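Side-chain contact in cobalamin biosynthesis protein CobN (Mycobacterium tuberculosis, PDB 7C6O), which serves as the large, catalytic subunit of cobaltochelatase, the enzyme that inserts cobalt into the corrin ring during cobalamin biosynthesis: residues 725-730 with 790-795. Residues are numbered along the deposited sequence; the frame is centred on the assembly and turned at random.
Sequences QLFGGA and LRFAAT
Phe727 offers one face of its ring to the rim of Phe792, a T-shaped (edge-to-face) pair whose planes stand at 82° with centroids 5.2 Å apart. The touching atom is CE1 of Phe792, which sits above the Phe727 ring, displaced toward its rim, and comes to 3.7 Å from Phe727 CD1; that atom in turn lies close to the plane of the Phe792 ring. At CE2, its other meta carbon, the Phe792 ring is met obliquely by Gln725, whose CG lies 3.7 Å from Phe792 CE2, while the amide plane is inclined 34° to the ring. With CG anti to the carbonyl carbon (chi1 -58°) and a bend at chi2, the glutamine folds its methylene and amide carbon against CE2. Its NE2 is hydrogen-bonded to the backbone oxygen of Ile720, which helps fix the amide beside the ring. No hydrogen bond crosses between the segments: one phenylalanine reaches from a helix to two residues of a loop. A type I' turn from Phe727 to Ala730, closed by backbone bonds in both directions between these two residues, begins at the aromatic partner. The loop links helices 710-722 and 736-739 and packs here against helix 784-801, where Glu796 and Arg800 also touch Phe727, while Ile733 of the same loop and Val833 of another adjoin Phe792.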
loop_
_atom_site.group_PDB
_atom_site.type_symbol
_atom_site.label_atom_id
_atom_site.label_comp_id
_atom_site.label_asym_id
_atom_site.label_seq_id
_atom_site.Cartn_x
_atom_site.Cartn_y
_atom_site.Cartn_z
ATOM N N GLN A 725 -3.327 23.808 -1.332
ATOM C CA GLN A 725 -4.223 22.798 -0.789
ATOM C C GLN A 725 -5.092 22.185 -1.878
ATOM O O GLN A 725 -5.778 22.902 -2.614
ATOM C CB GLN A 725 -5.105 23.398 0.308
ATOM C CG GLN A 725 -4.333 24.010 1.468
ATOM C CD GLN A 725 -3.472 22.998 2.206
ATOM O OE1 GLN A 725 -3.716 21.789 2.149
ATOM N NE2 GLN A 725 -2.455 23.491 2.904
ATOM N N LEU A 726 -5.048 20.860 -1.981
ATOM C CA LEU A 726 -6.072 20.098 -2.685
ATOM C C LEU A 726 -7.099 19.676 -1.643
ATOM O O LEU A 726 -6.832 18.795 -0.819
ATOM C CB LEU A 726 -5.471 18.889 -3.400
ATOM C CG LEU A 726 -6.446 18.016 -4.193
ATOM C CD1 LEU A 726 -7.068 18.798 -5.344
ATOM C CD2 LEU A 726 -5.748 16.770 -4.709
ATOM N N PHE A 727 -8.259 20.325 -1.657
ATOM C CA PHE A 727 -9.270 20.108 -0.633
ATOM C C PHE A 727 -10.636 20.073 -1.297
ATOM O O PHE A 727 -10.970 20.971 -2.077
ATOM C CB PHE A 727 -9.216 21.204 0.438
ATOM C CG PHE A 727 -10.025 20.893 1.664
ATOM C CD1 PHE A 727 -9.496 20.111 2.678
ATOM C CD2 PHE A 727 -11.312 21.382 1.804
ATOM C CE1 PHE A 727 -10.237 19.820 3.808
ATOM C CE2 PHE A 727 -12.060 21.095 2.931
ATOM C CZ PHE A 727 -11.521 20.315 3.935
ATOM N N GLY A 728 -11.418 19.041 -0.989
ATOM C CA GLY A 728 -12.675 18.844 -1.687
ATOM C C GLY A 728 -12.513 18.707 -3.182
ATOM O O GLY A 728 -13.421 19.073 -3.937
ATOM N N GLY A 729 -11.370 18.196 -3.633
ATOM C CA GLY A 729 -11.098 18.076 -5.050
ATOM C C GLY A 729 -10.814 19.375 -5.767
ATOM O O GLY A 729 -10.767 19.381 -7.000
ATOM N N ALA A 730 -10.612 20.475 -5.040
ATOM C CA ALA A 730 -10.407 21.785 -5.641
ATOM C C ALA A 730 -9.125 22.419 -5.116
ATOM O O ALA A 730 -8.607 22.046 -4.060
ATOM C CB ALA A 730 -11.597 22.718 -5.372
ATOM N N LEU A 790 -5.502 31.340 6.792
ATOM C CA LEU A 790 -5.572 31.260 8.247
ATOM C C LEU A 790 -6.916 30.704 8.702
ATOM O O LEU A 790 -6.987 29.960 9.688
ATOM C CB LEU A 790 -5.325 32.638 8.863
ATOM C CG LEU A 790 -3.954 33.265 8.601
ATOM C CD1 LEU A 790 -3.856 34.634 9.258
ATOM C CD2 LEU A 790 -2.844 32.349 9.091
ATOM N N ARG A 791 -7.993 31.059 7.997
ATOM C CA ARG A 791 -9.307 30.519 8.328
ATOM C C ARG A 791 -9.368 29.026 8.035
ATOM O O ARG A 791 -9.967 28.260 8.799
ATOM C CB ARG A 791 -10.386 31.277 7.552
ATOM C CG ARG A 791 -11.771 31.241 8.175
ATOM C CD ARG A 791 -12.590 32.476 7.781
ATOM N NE ARG A 791 -12.351 32.881 6.396
ATOM C CZ ARG A 791 -11.815 34.045 6.033
ATOM N NH1 ARG A 791 -11.474 34.938 6.953
ATOM N NH2 ARG A 791 -11.633 34.322 4.748
ATOM N N PHE A 792 -8.745 28.598 6.934
ATOM C CA PHE A 792 -8.649 27.173 6.632
ATOM C C PHE A 792 -7.879 26.433 7.718
ATOM O O PHE A 792 -8.253 25.321 8.107
ATOM C CB PHE A 792 -7.983 26.979 5.269
ATOM C CG PHE A 792 -7.738 25.541 4.905
ATOM C CD1 PHE A 792 -8.779 24.728 4.491
ATOM C CD2 PHE A 792 -6.459 25.008 4.959
ATOM C CE1 PHE A 792 -8.552 23.406 4.148
ATOM C CE2 PHE A 792 -6.225 23.688 4.618
ATOM C CZ PHE A 792 -7.274 22.887 4.210
ATOM N N ALA A 793 -6.804 27.040 8.226
ATOM C CA ALA A 793 -6.047 26.419 9.308
ATOM C C ALA A 793 -6.908 26.240 10.551
ATOM O O ALA A 793 -6.862 25.190 11.203
ATOM C CB ALA A 793 -4.810 27.257 9.630
ATOM N N ALA A 794 -7.706 27.253 10.892
ATOM C CA ALA A 794 -8.506 27.179 12.108
ATOM C C ALA A 794 -9.714 26.267 11.936
ATOM O O ALA A 794 -10.121 25.596 12.891
ATOM C CB ALA A 794 -8.951 28.579 12.531
ATOM N N THR A 795 -10.289 26.216 10.736
ATOM C CA THR A 795 -11.500 25.442 10.495
ATOM C C THR A 795 -11.219 23.971 10.211
ATOM O O THR A 795 -11.963 23.101 10.679
ATOM C CB THR A 795 -12.284 26.052 9.327
ATOM O OG1 THR A 795 -12.613 27.414 9.630
ATOM C CG2 THR A 795 -13.563 25.277 9.082
#